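Local atomic coordinates of 2-hydroxy-3-oxopropionate reductase (Polaromonas sp. JS666, PDB entry 4DLL), a protein that probably catalyses the reversible NAD(P)-dependent reduction of 2-hydroxy-3-oxopropionate (tartronate semialdehyde) to D-glycerate, as a member of the beta-hydroxyacid dehydrogenase family. Residues A[127-132]-A[276-281]; A[267-272]-A[291-296]; A[202-207]-A[284-289]; A[99-104]-A[132-137]; A[119-124]-A[177-182]. One frame throughout, in Å; residues are numbered along the deposited sequence.

Interaction 1: residues A[127-132]-A[276-281]; sequences TPREAR and AQEIGF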
# COMPACT_ATOMS: atom_id res chain seq x y z
N THR A 127 19.52 11.75 8.55
CA THR A 127 18.35 12.52 9.05
C THR A 127 18.28 13.83 8.32
O THR A 127 19.33 14.36 7.96
CB THR A 127 18.44 12.81 10.58
OG1 THR A 127 19.73 13.34 10.90
CG2 THR A 127 18.18 11.49 11.38
N PRO A 128 17.07 14.37 8.10
CA PRO A 128 17.08 15.67 7.42
C PRO A 128 17.96 16.72 8.17
O PRO A 128 18.65 17.52 7.51
CB PRO A 128 15.61 16.06 7.36
CG PRO A 128 14.83 14.84 7.57
CD PRO A 128 15.70 13.94 8.44
N ARG A 129 18.01 16.65 9.52
CA ARG A 129 18.91 17.52 10.33
C ARG A 129 20.36 17.34 9.88
O ARG A 129 21.07 18.32 9.62
CB ARG A 129 18.78 17.27 11.83
CG ARG A 129 19.53 18.32 12.70
CD ARG A 129 19.78 17.81 14.13
NE ARG A 129 20.82 16.77 14.20
CZ ARG A 129 22.13 16.96 14.00
NH1 ARG A 129 22.64 18.16 13.67
NH2 ARG A 129 22.96 15.93 14.10
N GLU A 130 20.78 16.09 9.72
CA GLU A 130 22.11 15.82 9.20
C GLU A 130 22.33 16.31 7.77
O GLU A 130 23.40 16.86 7.47
CB GLU A 130 22.40 14.33 9.28
CG GLU A 130 22.93 13.87 10.64
CD GLU A 130 22.89 12.36 10.80
OE1 GLU A 130 21.87 11.73 10.46
OE2 GLU A 130 23.89 11.80 11.27
N ALA A 131 21.34 16.10 6.90
CA ALA A 131 21.44 16.63 5.52
C ALA A 131 21.61 18.15 5.54
O ALA A 131 22.46 18.65 4.79
CB ALA A 131 20.22 16.24 4.64
N ARG A 132 20.83 18.88 6.34
CA ARG A 132 20.96 20.36 6.37
C ARG A 132 22.34 20.83 6.89
O ARG A 132 22.93 21.76 6.32
CB ARG A 132 19.80 21.07 7.13
CG ARG A 132 18.38 20.91 6.50
CD ARG A 132 17.30 21.66 7.29
NE ARG A 132 17.31 21.30 8.71
CZ ARG A 132 16.55 20.36 9.30
NH1 ARG A 132 15.66 19.63 8.60
NH2 ARG A 132 16.68 20.14 10.62
N ALA A 276 10.18 13.44 13.84
CA ALA A 276 8.86 13.95 14.30
C ALA A 276 8.97 14.81 15.61
O ALA A 276 8.33 15.84 15.71
CB ALA A 276 7.87 12.87 14.45
N GLN A 277 9.81 14.41 16.58
CA GLN A 277 9.78 15.13 17.82
C GLN A 277 10.46 16.47 17.68
O GLN A 277 10.12 17.40 18.40
CB GLN A 277 10.26 14.29 19.04
CG GLN A 277 11.67 14.35 19.37
CD GLN A 277 12.13 15.67 19.99
OE1 GLN A 277 11.80 16.00 21.13
NE2 GLN A 277 12.93 16.37 19.28
N GLU A 278 11.41 16.56 16.73
CA GLU A 278 12.06 17.80 16.39
C GLU A 278 11.17 18.78 15.61
O GLU A 278 11.25 20.01 15.84
CB GLU A 278 13.37 17.51 15.64
CG GLU A 278 14.16 18.74 15.14
CD GLU A 278 14.86 18.43 13.80
OE1 GLU A 278 15.54 17.36 13.72
OE2 GLU A 278 14.69 19.22 12.83
N ILE A 279 10.33 18.30 14.72
CA ILE A 279 9.41 19.23 13.98
C ILE A 279 8.05 19.42 14.68
O ILE A 279 7.09 20.01 14.12
CB ILE A 279 9.17 18.76 12.51
CG1 ILE A 279 8.43 17.41 12.51
CG2 ILE A 279 10.58 18.76 11.76
CD1 ILE A 279 7.96 16.80 11.16
N GLY A 280 7.95 18.91 15.91
CA GLY A 280 6.68 18.97 16.61
C GLY A 280 5.51 18.19 15.99
O GLY A 280 4.43 18.75 15.85
N PHE A 281 5.68 16.91 15.65
CA PHE A 281 4.59 16.15 14.97
C PHE A 281 4.34 14.93 15.79
O PHE A 281 5.29 14.27 16.24
CB PHE A 281 5.00 15.71 13.54
CG PHE A 281 3.91 14.97 12.76
CD1 PHE A 281 2.89 15.67 12.10
CD2 PHE A 281 3.95 13.60 12.62
CE1 PHE A 281 1.89 15.00 11.39
CE2 PHE A 281 2.97 12.91 11.90
CZ PHE A 281 1.92 13.63 11.25
O HOH W 1 16.10 15.43 11.28
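Arg-132 and Glu-278 reach for each other from opposite directions and close a salt bridge between two helices whose backbones stay well apart. Long charged side chains suit this exposed junction, since they can span the distance at the surface. NH2 of Arg-132 gives a hydrogen bond to OE2 of Glu-278 at 3.1 Å, and the N-H...O angle of 140° shows that it is bent. NH2 lies on the syn side of OE2, 29° out of the carboxylate plane. The guanidinium and carboxylate planes stand 80° apart, consistent with a single-point rather than a two-pronged bridge. Bending at chi3 folds the Arg-132 chain back along its own helix, and one guanidinium face lies over Pro-128 O and Arg-129 CA. The other carboxylate oxygen, OE1, lies 3.8 Å from CB of Arg-129 and accepts from a water, which in turn accepts from the backbone N of Arg-129 at 2.9 Å. Glu-278 thus reaches the start of helix 128-140 with both oxygens. That helix opens with a capping box: Thr-127 OG1 accepts from Glu-130 N at 3.2 Å, while Glu-130 OE1 takes the N-H of Thr-127 at 3.0 Å. The contact joins the Rossmann-type nucleotide-binding domain to the last turn of helix 262-278 in the all-helical domain. Beside it, Pro-128 packs on Gln-196, Leu-197 and Leu-200 of helix 194-222.

Interaction 2: residues A[267-272]-A[291-296]; sequences KDMRNA and QLYAEG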
# COMPACT_ATOMS: atom_id res chain seq x y z
N LYS A 267 15.67 1.35 12.03
CA LYS A 267 16.36 2.61 11.94
C LYS A 267 15.49 3.61 11.18
O LYS A 267 15.36 4.76 11.61
CB LYS A 267 17.75 2.38 11.29
CG LYS A 267 18.67 3.61 11.19
CD LYS A 267 19.70 3.54 9.97
CE LYS A 267 19.22 2.77 8.69
NZ LYS A 267 18.22 3.50 7.79
N ASP A 268 14.88 3.21 10.07
CA ASP A 268 14.03 4.18 9.36
C ASP A 268 12.93 4.65 10.29
O ASP A 268 12.68 5.82 10.36
CB ASP A 268 13.38 3.65 8.04
CG ASP A 268 14.38 3.05 7.06
OD1 ASP A 268 15.54 3.55 6.91
OD2 ASP A 268 13.95 2.04 6.40
N MSE A 269 12.28 3.74 11.00
CA MSE A 269 11.24 4.13 11.99
C MSE A 269 11.77 5.11 13.06
O MSE A 269 11.16 6.13 13.31
CB MSE A 269 10.56 2.90 12.66
CG MSE A 269 9.97 1.84 11.72
SE MSE A 269 8.60 2.52 10.37
CE MSE A 269 9.79 3.29 9.02
N ARG A 270 12.93 4.79 13.65
CA ARG A 270 13.58 5.61 14.68
C ARG A 270 13.95 6.99 14.17
O ARG A 270 13.61 8.00 14.79
CB ARG A 270 14.83 4.90 15.24
CG ARG A 270 14.61 3.49 15.78
CD ARG A 270 14.38 3.53 17.26
NE ARG A 270 14.24 2.22 17.91
CZ ARG A 270 15.24 1.40 18.24
NH1 ARG A 270 16.51 1.68 18.01
NH2 ARG A 270 14.94 0.27 18.84
N ASN A 271 14.63 7.07 13.03
CA ASN A 271 14.85 8.37 12.39
C ASN A 271 13.58 9.16 12.08
O ASN A 271 13.59 10.38 12.10
CB ASN A 271 15.68 8.23 11.12
CG ASN A 271 17.06 7.87 11.44
OD1 ASN A 271 17.55 8.26 12.47
ND2 ASN A 271 17.68 7.08 10.60
N ALA A 272 12.50 8.47 11.79
CA ALA A 272 11.25 9.19 11.42
C ALA A 272 10.66 9.76 12.70
O ALA A 272 10.09 10.85 12.71
CB ALA A 272 10.27 8.27 10.81
N GLN A 291 7.72 0.17 17.91
CA GLN A 291 7.64 -0.83 19.02
C GLN A 291 7.65 -2.22 18.45
O GLN A 291 8.39 -3.09 18.91
CB GLN A 291 6.36 -0.69 19.86
CG GLN A 291 6.30 0.53 20.72
CD GLN A 291 5.00 0.61 21.50
OE1 GLN A 291 3.97 1.06 20.99
NE2 GLN A 291 5.04 0.16 22.76
N LEU A 292 6.84 -2.45 17.43
CA LEU A 292 6.74 -3.79 16.84
C LEU A 292 8.03 -4.23 16.19
O LEU A 292 8.39 -5.41 16.25
CB LEU A 292 5.63 -3.87 15.83
CG LEU A 292 4.26 -3.83 16.44
CD1 LEU A 292 3.30 -3.60 15.26
CD2 LEU A 292 3.94 -5.13 17.23
N TYR A 293 8.71 -3.28 15.55
CA TYR A 293 9.98 -3.61 14.94
C TYR A 293 11.04 -3.80 16.03
O TYR A 293 11.89 -4.67 15.90
CB TYR A 293 10.41 -2.55 13.92
CG TYR A 293 9.80 -2.76 12.56
CD1 TYR A 293 8.77 -1.96 12.10
CD2 TYR A 293 10.26 -3.78 11.73
CE1 TYR A 293 8.21 -2.16 10.84
CE2 TYR A 293 9.71 -4.00 10.46
CZ TYR A 293 8.70 -3.18 10.03
OH TYR A 293 8.15 -3.38 8.81
N ALA A 294 10.98 -2.96 17.07
CA ALA A 294 11.90 -3.06 18.20
C ALA A 294 11.72 -4.42 18.85
O ALA A 294 12.71 -5.08 19.15
CB ALA A 294 11.68 -1.90 19.23
N GLU A 295 10.46 -4.86 18.98
CA GLU A 295 10.09 -6.19 19.52
C GLU A 295 10.52 -7.34 18.62
O GLU A 295 10.53 -8.50 19.03
CB GLU A 295 8.58 -6.27 19.82
CG GLU A 295 8.21 -5.82 21.24
CD GLU A 295 6.76 -5.31 21.38
OE1 GLU A 295 6.00 -5.29 20.37
OE2 GLU A 295 6.37 -4.89 22.51
N GLY A 296 10.88 -7.02 17.38
CA GLY A 296 11.42 -8.03 16.48
C GLY A 296 12.93 -8.19 16.56
O GLY A 296 13.42 -9.32 16.59
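Met-269, modelled as selenomethionine, meets Tyr-293 through its CG, which lies 4.0 Å from CD1 of the tyrosine ring. Both side chains leave their helices with CG anti to the carbonyl carbon (chi1 -53° for Met-269 and -84° for Tyr-293), and they run obliquely across one another. Further bends at chi2 and chi3 curl the methionine, leaving its methylene rather than its selenium to make the nearest approach to the ring. An unbranched residue suits such a place because its flexible chain can bend so that a methylene lies beside the ring. The tyrosine combines an apolar ring for the packing with a hydroxyl that hydrogen-bonds to Gly-207 O on helix 194-222, tying a third helix to the pair. Nearer the solvent, Arg-270 begins from a CB that does not face the other helix, but a bend at chi2 (-96°) carries its guanidinium across, and NH2 comes edge-on to within 3.9 Å of Ala-294 CB. A small methyl is all that meets the guanidinium edge here. The charge itself is met by Glu-290, one turn earlier on helix 284-301, in a salt bridge to Arg-270 NE. Helices 262-278 and 284-301 are consecutive, and this apolar centre with a charged border is packing within the all-alpha C-terminal domain of the beta-hydroxyacid dehydrogenases.

Interaction 3: residues A[202-207]-A[284-289]; sequences NQMIVG and PITGLF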
# COMPACT_ATOMS: atom_id res chain seq x y z
N ASN A 202 8.33 7.83 3.01
CA ASN A 202 8.22 6.58 2.14
C ASN A 202 8.54 5.35 3.02
O ASN A 202 7.87 4.30 3.01
CB ASN A 202 9.33 6.76 1.11
CG ASN A 202 9.33 5.78 0.02
OD1 ASN A 202 9.99 4.72 0.09
ND2 ASN A 202 8.66 6.17 -1.08
N GLN A 203 9.53 5.48 3.90
CA GLN A 203 9.78 4.30 4.81
C GLN A 203 8.66 4.02 5.88
O GLN A 203 8.31 2.86 6.14
CB GLN A 203 11.18 4.38 5.44
CG GLN A 203 12.34 4.31 4.47
CD GLN A 203 12.10 3.36 3.27
OE1 GLN A 203 11.60 3.79 2.20
NE2 GLN A 203 12.41 2.07 3.46
N MSE A 204 8.13 5.04 6.52
CA MSE A 204 6.85 4.89 7.25
C MSE A 204 5.79 4.11 6.46
O MSE A 204 5.19 3.19 6.98
CB MSE A 204 6.25 6.28 7.53
CG MSE A 204 7.05 7.01 8.50
SE MSE A 204 6.64 8.92 8.68
CE MSE A 204 8.50 9.34 8.72
N ILE A 205 5.50 4.54 5.24
CA ILE A 205 4.47 3.81 4.46
C ILE A 205 4.92 2.39 4.17
O ILE A 205 4.16 1.47 4.31
CB ILE A 205 4.11 4.52 3.10
CG1 ILE A 205 3.54 5.92 3.31
CG2 ILE A 205 3.19 3.62 2.25
CD1 ILE A 205 3.15 6.58 1.92
N VAL A 206 6.17 2.18 3.84
CA VAL A 206 6.58 0.80 3.59
C VAL A 206 6.50 -0.02 4.92
O VAL A 206 5.98 -1.14 4.93
CB VAL A 206 8.02 0.70 2.86
CG1 VAL A 206 8.59 -0.75 2.83
CG2 VAL A 206 7.98 1.27 1.48
N GLY A 207 7.05 0.53 5.99
CA GLY A 207 7.10 -0.15 7.29
C GLY A 207 5.73 -0.49 7.84
O GLY A 207 5.53 -1.56 8.38
N PRO A 284 1.37 8.48 15.96
CA PRO A 284 1.06 7.25 16.75
C PRO A 284 1.23 5.96 15.94
O PRO A 284 1.80 4.97 16.48
CB PRO A 284 -0.41 7.43 17.13
CG PRO A 284 -0.94 8.40 15.98
CD PRO A 284 0.18 9.30 15.68
N ILE A 285 0.82 5.97 14.67
CA ILE A 285 0.96 4.76 13.81
C ILE A 285 2.42 4.26 13.71
O ILE A 285 2.73 3.07 14.02
CB ILE A 285 0.31 4.98 12.44
CG1 ILE A 285 -1.13 5.39 12.67
CG2 ILE A 285 0.42 3.74 11.59
CD1 ILE A 285 -1.81 6.06 11.49
N THR A 286 3.32 5.19 13.38
CA THR A 286 4.73 4.93 13.37
C THR A 286 5.27 4.58 14.77
O THR A 286 6.14 3.73 14.89
CB THR A 286 5.46 6.10 12.75
OG1 THR A 286 5.11 6.18 11.38
CG2 THR A 286 6.97 5.92 12.81
N GLY A 287 4.74 5.24 15.81
CA GLY A 287 5.05 4.86 17.22
C GLY A 287 4.75 3.38 17.49
O GLY A 287 5.59 2.65 18.02
N LEU A 288 3.57 2.92 17.10
CA LEU A 288 3.24 1.49 17.23
C LEU A 288 4.20 0.65 16.43
O LEU A 288 4.74 -0.35 16.95
CB LEU A 288 1.80 1.20 16.80
CG LEU A 288 1.39 -0.26 16.60
CD1 LEU A 288 1.51 -1.03 17.92
CD2 LEU A 288 -0.03 -0.36 16.05
N PHE A 289 4.46 1.05 15.19
CA PHE A 289 5.41 0.26 14.35
C PHE A 289 6.88 0.24 14.77
O PHE A 289 7.53 -0.78 14.62
CB PHE A 289 5.25 0.56 12.86
CG PHE A 289 4.12 -0.15 12.28
CD1 PHE A 289 2.82 0.36 12.45
CD2 PHE A 289 4.30 -1.38 11.68
CE1 PHE A 289 1.75 -0.28 11.98
CE2 PHE A 289 3.23 -2.02 11.20
CZ PHE A 289 1.93 -1.47 11.33
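A chi1 of -66° sets OG1 of Thr-286 anti to its carbonyl carbon and directs the hydroxyl toward Met-204, whose own chi1 of -69° starts its chain in the corresponding way. The selenomethionine then runs extended through chi2 and turns only at chi3, passing the threonine at a slant. CG of Met-204 is its nearest point, 3.6 Å from Thr-286 OG1, with CB at 4.0 Å and SE at 4.1 Å from the same oxygen. Here the two backbones come closest, the CA atoms of Met-204 and Thr-286 lying 6.5 Å apart. The contact is one of van der Waals packing against a hydroxyl whose polar need is met elsewhere: the carboxylate of Glu-215 of the second subunit hydrogen-bonds to Thr-286 OG1 through OE1 and to Ile-285 N, in the first turn of helix 284-301, through OE2. About one helical turn on, Phe-289 places CD2 at 3.5 Å from Gly-207 O and CE2 at 3.7 Å, the carbonyl lying oblique to the ring. Glycine suits position 207 because a side chain there would be crowded by Gln-203 O, one turn back on the same helix. Met-204 also packs on Phe-219 of the second subunit, and Phe-289 on Ile-285 of that subunit. Helices 194-222 and 284-301 of the all-alpha C-terminal domain thus pack on each other in a buried contact that the second subunit continues, consistent with the dimer-forming role of this domain in the beta-hydroxyacid dehydrogenase family.

Interaction 4: residues A[99-104]-A[132-137]; sequences AVVQDV and RDHAAR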
# COMPACT_ATOMS: atom_id res chain seq x y z
N ALA A 99 27.01 9.26 10.63
CA ALA A 99 28.37 9.26 11.24
C ALA A 99 29.45 8.97 10.22
O ALA A 99 30.47 9.66 10.13
CB ALA A 99 28.46 8.22 12.38
N VAL A 100 29.22 7.88 9.47
CA VAL A 100 30.12 7.47 8.39
C VAL A 100 30.25 8.59 7.38
O VAL A 100 31.37 8.93 6.97
CB VAL A 100 29.65 6.12 7.71
CG1 VAL A 100 30.66 5.61 6.68
CG2 VAL A 100 29.41 5.04 8.75
N VAL A 101 29.12 9.19 6.99
CA VAL A 101 29.17 10.28 6.01
C VAL A 101 30.02 11.44 6.53
O VAL A 101 30.89 11.91 5.82
CB VAL A 101 27.79 10.73 5.50
CG1 VAL A 101 27.91 12.07 4.75
CG2 VAL A 101 27.24 9.72 4.56
N GLN A 102 29.79 11.86 7.78
CA GLN A 102 30.55 12.91 8.44
C GLN A 102 32.04 12.61 8.41
O GLN A 102 32.83 13.47 8.03
CB GLN A 102 30.05 13.05 9.89
CG GLN A 102 31.09 13.63 10.93
CD GLN A 102 30.78 15.06 11.37
OE1 GLN A 102 29.63 15.51 11.36
NE2 GLN A 102 31.83 15.78 11.79
N ASP A 103 32.39 11.39 8.81
CA ASP A 103 33.78 10.97 8.92
C ASP A 103 34.45 11.05 7.55
O ASP A 103 35.40 11.83 7.36
CB ASP A 103 33.86 9.54 9.46
CG ASP A 103 35.28 9.16 9.84
OD1 ASP A 103 35.65 9.36 11.02
OD2 ASP A 103 36.04 8.69 8.96
N VAL A 104 33.94 10.29 6.60
CA VAL A 104 34.41 10.39 5.20
C VAL A 104 34.57 11.83 4.64
O VAL A 104 35.62 12.18 4.08
CB VAL A 104 33.58 9.52 4.25
CG1 VAL A 104 34.13 9.61 2.82
CG2 VAL A 104 33.64 8.09 4.71
N ARG A 132 20.83 18.88 6.34
CA ARG A 132 20.96 20.36 6.37
C ARG A 132 22.34 20.83 6.89
O ARG A 132 22.93 21.76 6.32
CB ARG A 132 19.80 21.07 7.13
CG ARG A 132 18.38 20.91 6.50
CD ARG A 132 17.30 21.66 7.29
NE ARG A 132 17.31 21.30 8.71
CZ ARG A 132 16.55 20.36 9.30
NH1 ARG A 132 15.66 19.63 8.60
NH2 ARG A 132 16.68 20.14 10.62
N ASP A 133 22.82 20.19 7.96
CA ASP A 133 24.17 20.34 8.53
C ASP A 133 25.30 20.09 7.51
O ASP A 133 26.23 20.90 7.36
CB ASP A 133 24.25 19.42 9.77
CG ASP A 133 25.63 19.40 10.46
OD1 ASP A 133 26.26 20.47 10.62
OD2 ASP A 133 26.05 18.29 10.92
N HIS A 134 25.22 18.98 6.77
CA HIS A 134 26.21 18.69 5.70
C HIS A 134 26.11 19.68 4.56
O HIS A 134 27.12 20.12 4.02
CB HIS A 134 26.06 17.25 5.18
CG HIS A 134 26.31 16.23 6.22
ND1 HIS A 134 26.06 14.90 6.02
CD2 HIS A 134 26.73 16.35 7.50
CE1 HIS A 134 26.34 14.23 7.12
NE2 HIS A 134 26.75 15.08 8.04
N ALA A 135 24.90 20.06 4.21
CA ALA A 135 24.70 21.07 3.18
C ALA A 135 25.31 22.44 3.60
O ALA A 135 25.93 23.13 2.76
CB ALA A 135 23.22 21.20 2.94
N ALA A 136 25.21 22.81 4.90
CA ALA A 136 25.81 24.07 5.40
C ALA A 136 27.36 24.02 5.33
O ALA A 136 27.95 24.94 4.74
CB ALA A 136 25.31 24.43 6.85
N ARG A 137 27.99 22.95 5.86
CA ARG A 137 29.45 22.82 5.83
C ARG A 137 30.00 22.85 4.41
O ARG A 137 30.88 23.67 4.10
CB ARG A 137 29.97 21.54 6.49
CG ARG A 137 29.27 21.13 7.74
CD ARG A 137 29.87 21.61 9.01
NE ARG A 137 31.08 20.85 9.36
CZ ARG A 137 31.10 19.68 10.01
NH1 ARG A 137 29.97 19.06 10.37
NH2 ARG A 137 32.27 19.11 10.28
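Val-101 and His-134 make the closest approach between residues 99-104 and 132-137. CG1 of Val-101 lies 3.6 Å from both CE1 and ND1 of the histidine, the methyl coming in obliquely to the ring. With CG1 anti to the backbone N (chi1 167°), the valine extends this branch toward helix 128-140, while the imidazole is delivered by a first torsion that sets its CG anti to the carbonyl carbon. The compact valine and the flat ring fill the buried part of the interface, where His-134 is also backed by Ile-126 and by His-145 of strand 144-151. Gln-102 borders the ring as well, its CB 4.3 Å from His-134 NE2.

Toward the solvent, Gln-102 and Arg-137 cross at about a right angle. The amide NE2 lies in the plane of the guanidinium at its edge, 3.7 Å from Arg-137 NH2, with the two planes turned 49° apart; OE1 of Gln-102 is 3.7 Å from NH1 of Arg-137. At these distances the groups touch without forming a defined hydrogen bond. A second shell helps to set the arginine: its NH1 forms a long ion pair with Asp-133 OD1, one turn back on the same helix, and its guanidinium makes a cation-pi contact with Phe-106. Long polar side chains suit this partly exposed border, where their polar ends can meet solvent and each other.

The axes of the two segments are nearly parallel, 9° apart, and approach to 11.6 Å. Within the Rossmann-type domain the chain runs from helix 98-107 through the short helix 110-113 and the parallel strand 119-122 into helix 128-140.

Interaction 5: residues A[119-124]-A[177-182]; sequences LFLDMA and LPLLKV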
# COMPACT_ATOMS: atom_id res chain seq x y z
N LEU A 119 29.45 18.98 -7.19
CA LEU A 119 28.23 18.68 -6.47
C LEU A 119 28.39 17.39 -5.67
O LEU A 119 29.00 16.45 -6.16
CB LEU A 119 27.06 18.48 -7.45
CG LEU A 119 26.10 19.66 -7.65
CD1 LEU A 119 26.76 20.74 -8.55
CD2 LEU A 119 24.75 19.23 -8.18
N PHE A 120 27.80 17.36 -4.48
CA PHE A 120 27.76 16.19 -3.65
C PHE A 120 26.32 15.71 -3.52
O PHE A 120 25.48 16.45 -3.09
CB PHE A 120 28.35 16.51 -2.29
CG PHE A 120 28.34 15.36 -1.31
CD1 PHE A 120 27.26 15.17 -0.46
CD2 PHE A 120 29.44 14.53 -1.18
CE1 PHE A 120 27.22 14.13 0.51
CE2 PHE A 120 29.44 13.48 -0.23
CZ PHE A 120 28.32 13.28 0.62
N LEU A 121 26.07 14.47 -3.92
CA LEU A 121 24.75 13.84 -3.91
C LEU A 121 24.76 12.85 -2.78
O LEU A 121 25.49 11.86 -2.86
CB LEU A 121 24.48 13.11 -5.24
CG LEU A 121 23.62 13.85 -6.28
CD1 LEU A 121 24.03 15.28 -6.49
CD2 LEU A 121 23.57 13.14 -7.61
N ASP A 122 23.97 13.11 -1.74
CA ASP A 122 23.81 12.13 -0.68
C ASP A 122 22.58 11.27 -0.85
O ASP A 122 21.45 11.75 -0.79
CB ASP A 122 23.89 12.72 0.73
CG ASP A 122 24.30 11.64 1.76
OD1 ASP A 122 24.07 10.42 1.47
OD2 ASP A 122 24.88 11.99 2.83
N MSE A 123 22.85 10.00 -1.14
CA MSE A 123 21.86 8.94 -1.28
C MSE A 123 21.77 8.12 -0.03
O MSE A 123 20.78 7.47 0.18
CB MSE A 123 22.24 7.99 -2.39
CG MSE A 123 22.31 8.67 -3.70
SE MSE A 123 22.12 7.35 -5.12
CE MSE A 123 20.94 8.59 -6.34
N ALA A 124 22.79 8.12 0.80
CA ALA A 124 22.69 7.45 2.13
C ALA A 124 21.35 7.81 2.88
O ALA A 124 20.75 8.86 2.65
CB ALA A 124 23.87 7.84 2.95
N LEU A 177 20.26 16.69 -12.88
CA LEU A 177 19.16 15.91 -13.36
C LEU A 177 19.62 14.87 -14.39
O LEU A 177 19.16 13.72 -14.32
CB LEU A 177 17.98 16.80 -13.85
CG LEU A 177 16.63 16.12 -14.22
CD1 LEU A 177 16.12 15.21 -13.12
CD2 LEU A 177 15.48 17.12 -14.61
N PRO A 178 20.55 15.26 -15.33
CA PRO A 178 20.99 14.27 -16.31
C PRO A 178 21.59 13.04 -15.62
O PRO A 178 21.36 11.89 -16.06
CB PRO A 178 22.05 15.02 -17.15
CG PRO A 178 21.57 16.44 -17.12
CD PRO A 178 21.09 16.60 -15.64
N LEU A 179 22.38 13.24 -14.54
CA LEU A 179 22.92 12.03 -13.86
C LEU A 179 21.78 11.27 -13.22
O LEU A 179 21.72 10.02 -13.32
CB LEU A 179 23.95 12.38 -12.81
CG LEU A 179 24.37 11.06 -12.15
CD1 LEU A 179 25.33 10.38 -13.09
CD2 LEU A 179 24.95 11.28 -10.79
N LEU A 180 20.82 12.03 -12.66
CA LEU A 180 19.70 11.43 -12.00
C LEU A 180 18.85 10.57 -12.92
O LEU A 180 18.55 9.46 -12.54
CB LEU A 180 18.87 12.45 -11.24
CG LEU A 180 19.64 13.00 -10.03
CD1 LEU A 180 18.83 13.98 -9.26
CD2 LEU A 180 20.22 11.96 -9.16
N LYS A 181 18.52 11.09 -14.12
CA LYS A 181 17.74 10.34 -15.13
C LYS A 181 18.28 8.96 -15.48
O LYS A 181 17.53 8.06 -15.87
CB LYS A 181 17.60 11.11 -16.44
CG LYS A 181 17.33 12.53 -16.30
CD LYS A 181 15.89 12.87 -16.42
CE LYS A 181 15.72 14.23 -17.13
NZ LYS A 181 14.26 14.57 -17.38
N VAL A 182 19.59 8.79 -15.39
CA VAL A 182 20.19 7.49 -15.63
C VAL A 182 19.64 6.47 -14.62
O VAL A 182 19.51 5.27 -14.94
CB VAL A 182 21.76 7.58 -15.54
CG1 VAL A 182 22.42 6.23 -15.74
CG2 VAL A 182 22.31 8.52 -16.58
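Strand 119-122, a parallel strand inside the Rossmann-type sheet, is covered by helix 170-183 through an apolar cluster of leucines. Leu-121 directs its side chain toward the helix, and its CD2 methyl reaches two partners at once: CD2 of Leu-179 at 3.9 Å and CD2 of Leu-180, also at 3.9 Å. The approaches differ. Leu-121 and Leu-179 run antiparallel alongside each other, whereas Leu-180 passes across Leu-121 obliquely. In Leu-179 the chain extends with CG anti to the backbone N (chi1 177°); in Leu-180, chi1 of -69° brings CD2 in from a CB that does not itself face the strand. Leucine suits this buried layer because it puts a methyl at the end of a short flexible branch, so one CD2 can meet two partners.

This is the alpha-on-beta packing of a nucleotide-binding fold, with Leu-121 flanked by Ile-90 of the adjoining strand 90-93 and held in the sheet by backbone hydrogen bonding to Val-91. Just past the strand end, selenomethionine Met-123 adds a looser touch, its CE 4.5 Å from Leu-180 CD2. The same side chain packs on Thr-148 and Val-150 of strand 144-151 and on Phe-183, farther along the helix.

How the interactions relate
Interactions 3 and 5 are the buried contacts, interactions 2 and 4 are partly buried, and interaction 1 lies at the surface, where it alone joins the two family regions, by a salt bridge. Interactions 2 and 3 share helix 284-301, their centres about 8 Å apart. Interactions 1 and 4 both use helix 128-140 and have Arg-132 in common. Val-101 of interaction 4 touches Asp-122 in the strand of interaction 5. Chemistry differs with place: apolar methyls against the sheet in interaction 5, methionine-tyrosine packing with a charged border in interaction 2, a hydroxyl and a carbonyl met by apolar groups in interaction 3, and valine-histidine packing beside an amide and a guanidinium in interaction 4.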